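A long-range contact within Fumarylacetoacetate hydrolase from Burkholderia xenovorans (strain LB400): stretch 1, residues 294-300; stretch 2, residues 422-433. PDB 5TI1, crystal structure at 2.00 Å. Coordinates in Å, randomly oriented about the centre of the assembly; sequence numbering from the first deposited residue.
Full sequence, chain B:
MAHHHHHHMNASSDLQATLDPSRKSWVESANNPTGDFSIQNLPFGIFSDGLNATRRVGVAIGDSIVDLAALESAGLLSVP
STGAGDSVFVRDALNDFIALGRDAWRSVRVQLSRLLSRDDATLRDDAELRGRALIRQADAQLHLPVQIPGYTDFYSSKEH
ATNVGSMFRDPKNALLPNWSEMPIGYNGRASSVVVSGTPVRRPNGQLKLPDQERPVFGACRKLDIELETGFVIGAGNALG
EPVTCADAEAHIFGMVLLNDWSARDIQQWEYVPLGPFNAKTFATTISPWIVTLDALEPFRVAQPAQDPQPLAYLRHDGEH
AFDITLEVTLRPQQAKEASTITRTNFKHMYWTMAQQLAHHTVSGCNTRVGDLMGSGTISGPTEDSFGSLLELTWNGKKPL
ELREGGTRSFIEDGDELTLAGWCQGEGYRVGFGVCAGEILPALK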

ATOM      1  N   ASP B 294      24.502   0.657   7.523  1.00 37.63           N
ATOM      2  CA  ASP B 294      25.830   0.770   8.127  1.00 42.72           C
ATOM      3  C   ASP B 294      26.818  -0.212   7.503  1.00 49.88           C
ATOM      4  O   ASP B 294      27.968   0.150   7.224  1.00 42.47           O
ATOM      5  CB  ASP B 294      25.734   0.559   9.641  1.00 39.72           C
ATOM      6  CG  ASP B 294      25.312   1.823  10.373  1.00 45.83           C
ATOM      7  OD1 ASP B 294      25.665   2.914   9.883  1.00 47.41           O
ATOM      8  OD2 ASP B 294      24.631   1.735  11.418  1.00 41.17           O
ATOM      9  N   ALA B 295      26.391  -1.457   7.263  1.00 39.99           N
ATOM     10  CA  ALA B 295      27.297  -2.422   6.648  1.00 43.94           C
ATOM     11  C   ALA B 295      27.704  -1.988   5.246  1.00 41.57           C
ATOM     12  O   ALA B 295      28.787  -2.348   4.777  1.00 43.10           O
ATOM     13  CB  ALA B 295      26.652  -3.814   6.609  1.00 41.15           C
ATOM     14  N   LEU B 296      26.862  -1.209   4.568  1.00 40.38           N
ATOM     15  CA  LEU B 296      27.156  -0.749   3.217  1.00 40.82           C
ATOM     16  C   LEU B 296      28.014   0.507   3.174  1.00 48.23           C
ATOM     17  O   LEU B 296      28.465   0.890   2.086  1.00 43.08           O
ATOM     18  CB  LEU B 296      25.860  -0.479   2.463  1.00 39.04           C
ATOM     19  CG  LEU B 296      25.020  -1.738   2.228  1.00 45.00           C
ATOM     20  CD1 LEU B 296      23.604  -1.332   1.951  1.00 35.92           C
ATOM     21  CD2 LEU B 296      25.587  -2.523   1.069  1.00 38.41           C
ATOM     22  N   GLU B 297      28.227   1.159   4.315  1.00 42.75           N
ATOM     23  CA  GLU B 297      29.004   2.396   4.333  1.00 50.12           C
ATOM     24  C   GLU B 297      30.353   2.280   3.632  1.00 54.84           C
ATOM     25  O   GLU B 297      30.676   3.185   2.845  1.00 47.01           O
ATOM     26  CB  GLU B 297      29.177   2.878   5.781  1.00 50.94           C
ATOM     27  CG  GLU B 297      29.904   4.211   5.901  1.00 58.11           C
ATOM     28  CD  GLU B 297      29.194   5.330   5.157  1.00 54.01           C
ATOM     29  OE1 GLU B 297      27.949   5.320   5.095  1.00 50.42           O
ATOM     30  OE2 GLU B 297      29.886   6.212   4.616  1.00 54.63           O
ATOM     31  N   PRO B 298      31.148   1.211   3.809  1.00 47.31           N
ATOM     32  CA  PRO B 298      32.430   1.121   3.082  1.00 50.09           C
ATOM     33  C   PRO B 298      32.292   1.099   1.570  1.00 54.60           C
ATOM     34  O   PRO B 298      33.313   1.174   0.880  1.00 50.96           O
ATOM     35  CB  PRO B 298      33.039  -0.198   3.587  1.00 50.16           C
ATOM     36  CG  PRO B 298      32.382  -0.442   4.898  1.00 58.56           C
ATOM     37  CD  PRO B 298      30.986   0.082   4.748  1.00 46.88           C
ATOM     38  N   PHE B 299      31.077   1.000   1.029  1.00 55.69           N
ATOM     39  CA  PHE B 299      30.894   0.900  -0.412  1.00 47.05           C
ATOM     40  C   PHE B 299      30.162   2.107  -0.984  1.00 46.31           C
ATOM     41  O   PHE B 299      29.779   2.092  -2.156  1.00 45.94           O
ATOM     42  CB  PHE B 299      30.190  -0.426  -0.743  1.00 45.68           C
ATOM     43  CG  PHE B 299      30.853  -1.602  -0.091  1.00 46.40           C
ATOM     44  CD1 PHE B 299      31.978  -2.180  -0.663  1.00 48.14           C
ATOM     45  CD2 PHE B 299      30.404  -2.081   1.128  1.00 45.53           C
ATOM     46  CE1 PHE B 299      32.624  -3.244  -0.053  1.00 48.96           C
ATOM     47  CE2 PHE B 299      31.048  -3.144   1.748  1.00 49.79           C
ATOM     48  CZ  PHE B 299      32.164  -3.723   1.153  1.00 48.09           C
ATOM     49  N   ARG B 300      30.008   3.169  -0.192  1.00 46.24           N
ATOM     50  CA  ARG B 300      29.451   4.423  -0.681  1.00 45.84           C
ATOM     51  C   ARG B 300      30.373   5.049  -1.726  1.00 50.75           C
ATOM     52  O   ARG B 300      31.598   5.073  -1.564  1.00 49.64           O
ATOM     53  CB  ARG B 300      29.233   5.383   0.493  1.00 45.61           C
ATOM     54  CG  ARG B 300      28.793   6.783   0.113  1.00 45.48           C
ATOM     55  CD  ARG B 300      28.840   7.708   1.328  1.00 45.66           C
ATOM     56  NE  ARG B 300      28.039   7.199   2.443  1.00 52.72           N
ATOM     57  CZ  ARG B 300      26.730   7.400   2.585  1.00 48.96           C
ATOM     58  NH1 ARG B 300      26.055   8.097   1.681  1.00 41.64           N
ATOM     59  NH2 ARG B 300      26.093   6.904   3.635  1.00 41.06           N
ATOM     60  N   TRP B 422      26.229  -8.332  -4.425  1.00 39.29           N
ATOM     61  CA  TRP B 422      27.232  -8.193  -3.384  1.00 42.40           C
ATOM     62  C   TRP B 422      28.007  -6.903  -3.603  1.00 49.97           C
ATOM     63  O   TRP B 422      28.083  -6.384  -4.721  1.00 42.15           O
ATOM     64  CB  TRP B 422      28.192  -9.392  -3.358  1.00 41.74           C
ATOM     65  CG  TRP B 422      28.806  -9.667  -4.680  1.00 47.80           C
ATOM     66  CD1 TRP B 422      29.955  -9.115  -5.193  1.00 44.64           C
ATOM     67  CD2 TRP B 422      28.311 -10.563  -5.673  1.00 42.22           C
ATOM     68  NE1 TRP B 422      30.189  -9.607  -6.448  1.00 45.21           N
ATOM     69  CE2 TRP B 422      29.197 -10.503  -6.766  1.00 54.48           C
ATOM     70  CE3 TRP B 422      27.195 -11.407  -5.748  1.00 52.53           C
ATOM     71  CZ2 TRP B 422      29.006 -11.262  -7.920  1.00 54.23           C
ATOM     72  CZ3 TRP B 422      27.008 -12.156  -6.893  1.00 50.10           C
ATOM     73  CH2 TRP B 422      27.910 -12.083  -7.964  1.00 49.07           C
ATOM     74  N   CYS B 423      28.550  -6.377  -2.510  1.00 46.58           N
ATOM     75  CA  CYS B 423      29.578  -5.354  -2.577  1.00 44.09           C
ATOM     76  C   CYS B 423      30.928  -6.050  -2.504  1.00 46.05           C
ATOM     77  O   CYS B 423      31.153  -6.873  -1.612  1.00 46.21           O
ATOM     78  CB  CYS B 423      29.428  -4.349  -1.438  1.00 43.87           C
ATOM     79  SG  CYS B 423      27.796  -3.565  -1.346  1.00 43.53           S
ATOM     80  N   GLN B 424      31.814  -5.734  -3.450  1.00 47.63           N
ATOM     81  CA  GLN B 424      33.147  -6.323  -3.498  1.00 49.70           C
ATOM     82  C   GLN B 424      34.145  -5.422  -2.777  1.00 52.80           C
ATOM     83  O   GLN B 424      34.315  -4.256  -3.148  1.00 52.04           O
ATOM     84  CB  GLN B 424      33.587  -6.537  -4.944  1.00 65.84           C
ATOM     85  CG  GLN B 424      34.925  -7.254  -5.094  1.00 52.82           C
ATOM     86  CD  GLN B 424      34.880  -8.683  -4.593  1.00 52.46           C
ATOM     87  OE1 GLN B 424      34.163  -9.528  -5.139  1.00 51.24           O
ATOM     88  NE2 GLN B 424      35.641  -8.960  -3.542  1.00 53.60           N
ATOM     89  N   GLY B 425      34.788  -5.960  -1.739  1.00 54.10           N
ATOM     90  CA  GLY B 425      35.907  -5.322  -1.089  1.00 54.32           C
ATOM     91  C   GLY B 425      37.216  -6.009  -1.438  1.00 56.60           C
ATOM     92  O   GLY B 425      37.296  -6.826  -2.355  1.00 56.69           O
ATOM     93  N   GLU B 426      38.260  -5.660  -0.685  1.00 65.64           N
ATOM     94  CA  GLU B 426      39.575  -6.276  -0.871  1.00 60.97           C
ATOM     95  C   GLU B 426      39.619  -7.572  -0.067  1.00 60.90           C
ATOM     96  O   GLU B 426      39.739  -7.556   1.159  1.00 61.19           O
ATOM     97  CB  GLU B 426      40.685  -5.315  -0.456  1.00 66.08           C
ATOM     98  CG  GLU B 426      42.088  -5.768  -0.856  1.00 75.97           C
ATOM     99  CD  GLU B 426      42.237  -5.994  -2.360  1.00 83.39           C
ATOM    100  OE1 GLU B 426      42.430  -7.159  -2.778  1.00 84.82           O
ATOM    101  OE2 GLU B 426      42.161  -5.009  -3.125  1.00 85.92           O
ATOM    102  N   GLY B 427      39.494  -8.703  -0.760  1.00 60.53           N
ATOM    103  CA  GLY B 427      39.517 -10.003  -0.123  1.00 60.51           C
ATOM    104  C   GLY B 427      38.230 -10.443   0.548  1.00 58.10           C
ATOM    105  O   GLY B 427      38.218 -11.503   1.185  1.00 58.12           O
ATOM    106  N   TYR B 428      37.148  -9.678   0.441  1.00 56.13           N
ATOM    107  CA  TYR B 428      35.897 -10.085   1.061  1.00 53.91           C
ATOM    108  C   TYR B 428      34.741  -9.438   0.318  1.00 56.03           C
ATOM    109  O   TYR B 428      34.930  -8.580  -0.548  1.00 52.23           O
ATOM    110  CB  TYR B 428      35.851  -9.719   2.547  1.00 54.56           C
ATOM    111  CG  TYR B 428      35.624  -8.241   2.802  1.00 54.16           C
ATOM    112  CD1 TYR B 428      36.599  -7.308   2.479  1.00 55.43           C
ATOM    113  CD2 TYR B 428      34.438  -7.781   3.366  1.00 51.68           C
ATOM    114  CE1 TYR B 428      36.409  -5.962   2.702  1.00 56.29           C
ATOM    115  CE2 TYR B 428      34.237  -6.424   3.600  1.00 53.72           C
ATOM    116  CZ  TYR B 428      35.234  -5.516   3.268  1.00 55.34           C
ATOM    117  OH  TYR B 428      35.064  -4.161   3.487  1.00 53.07           O
ATOM    118  N   ARG B 429      33.532  -9.863   0.680  1.00 50.12           N
ATOM    119  CA  ARG B 429      32.307  -9.333   0.111  1.00 47.80           C
ATOM    120  C   ARG B 429      31.312  -9.015   1.217  1.00 46.26           C
ATOM    121  O   ARG B 429      31.360  -9.568   2.318  1.00 46.83           O
ATOM    122  CB  ARG B 429      31.666 -10.321  -0.881  1.00 54.72           C
ATOM    123  CG  ARG B 429      32.498 -10.597  -2.115  1.00 56.06           C
ATOM    124  CD  ARG B 429      31.748 -11.482  -3.093  1.00 52.43           C
ATOM    125  NE  ARG B 429      32.490 -11.648  -4.339  1.00 57.65           N
ATOM    126  CZ  ARG B 429      32.072 -12.393  -5.355  1.00 51.59           C
ATOM    127  NH1 ARG B 429      30.918 -13.036  -5.269  1.00 46.85           N
ATOM    128  NH2 ARG B 429      32.798 -12.492  -6.459  1.00 54.79           N
ATOM    129  N   VAL B 430      30.410  -8.098   0.900  1.00 44.88           N
ATOM    130  CA  VAL B 430      29.234  -7.794   1.703  1.00 43.13           C
ATOM    131  C   VAL B 430      28.068  -8.009   0.751  1.00 41.38           C
ATOM    132  O   VAL B 430      27.812  -7.173  -0.121  1.00 43.55           O
ATOM    133  CB  VAL B 430      29.269  -6.367   2.267  1.00 43.29           C
ATOM    134  CG1 VAL B 430      27.944  -5.980   2.919  1.00 41.38           C
ATOM    135  CG2 VAL B 430      30.403  -6.246   3.260  1.00 46.30           C
ATOM    136  N   GLY B 431      27.397  -9.160   0.869  1.00 47.10           N
ATOM    137  CA  GLY B 431      26.476  -9.625  -0.142  1.00 45.46           C
ATOM    138  C   GLY B 431      25.041  -9.760   0.348  1.00 43.40           C
ATOM    139  O   GLY B 431      24.743  -9.638   1.541  1.00 38.19           O
ATOM    140  N   PHE B 432      24.150 -10.046  -0.601  1.00 38.14           N
ATOM    141  CA  PHE B 432      22.713  -9.970  -0.368  1.00 41.73           C
ATOM    142  C   PHE B 432      22.004 -11.319  -0.438  1.00 44.71           C
ATOM    143  O   PHE B 432      20.779 -11.374  -0.249  1.00 44.56           O
ATOM    144  CB  PHE B 432      22.081  -9.003  -1.376  1.00 33.57           C
ATOM    145  CG  PHE B 432      22.303  -7.558  -1.051  1.00 33.87           C
ATOM    146  CD1 PHE B 432      23.514  -6.953  -1.327  1.00 35.42           C
ATOM    147  CD2 PHE B 432      21.289  -6.799  -0.482  1.00 32.67           C
ATOM    148  CE1 PHE B 432      23.718  -5.621  -1.039  1.00 42.24           C
ATOM    149  CE2 PHE B 432      21.490  -5.459  -0.183  1.00 32.98           C
ATOM    150  CZ  PHE B 432      22.698  -4.873  -0.463  1.00 36.31           C
ATOM    151  N   GLY B 433      22.726 -12.408  -0.692  1.00 34.31           N
ATOM    152  CA  GLY B 433      21.994 -13.649  -0.900  1.00 33.52           C
ATOM    153  C   GLY B 433      21.291 -13.632  -2.249  1.00 34.60           C
ATOM    154  O   GLY B 433      21.752 -13.012  -3.214  1.00 33.37           O
TER

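Segments far apart in sequence are often joined by little more than the fit of apolar side chains, and this contact, whose touching residues lie at least 124 positions apart, is a clear case. No hydrogen bond crosses between the stretches; packing alone buries 353 Å², counting both sides.

Phe299 contributes the largest share. Its CA-to-CB bond points toward the paired strands 422-424 and 429-433, and with chi1 in the m well the ring lies against Cys423. The CB of Cys423 sits over one ring face, 3.3 Å from the centroid of the Phe299 ring and only 10° off the normal, a CH-pi contact that a flat aromatic surface is well suited to receive. Other residues of stretch 2 touch the same ring. Phe299 CE2 meets Val430 CG2 at 3.5 Å, Phe299 CZ approaches Tyr428 OH at 3.7 Å, and the ring edge faces backbone, with Phe299 CE1 3.7 Å from Gln424 O.

Leu296 and Cys423 form the second part of the contact. The CA-to-CB bond of Leu296 points sideways, but the end of the side chain comes nearer, bringing Leu296 CD2 to 3.4 Å from Cys423 SG and 4.0 Å from Phe432 CZ. Cys423 thus touches both Leu296 and Phe299, and its compact side chain packs close against the aromatic ring. Val430, also directed toward stretch 1, adds a branched apolar surface: besides meeting Phe299, its CG1 lies 4.5 Å from Ala295 CB.

The receiving surface is set by backbone pairing within stretch 2. Cys423 N donates to Val430 O at 2.6 Å and Val430 N to Cys423 O at 2.9 Å, placing these two side chains next to each other, both directed toward stretch 1. Polar hydrogen bonding thus shapes the strands, while buried apolar packing joins them to stretch 1.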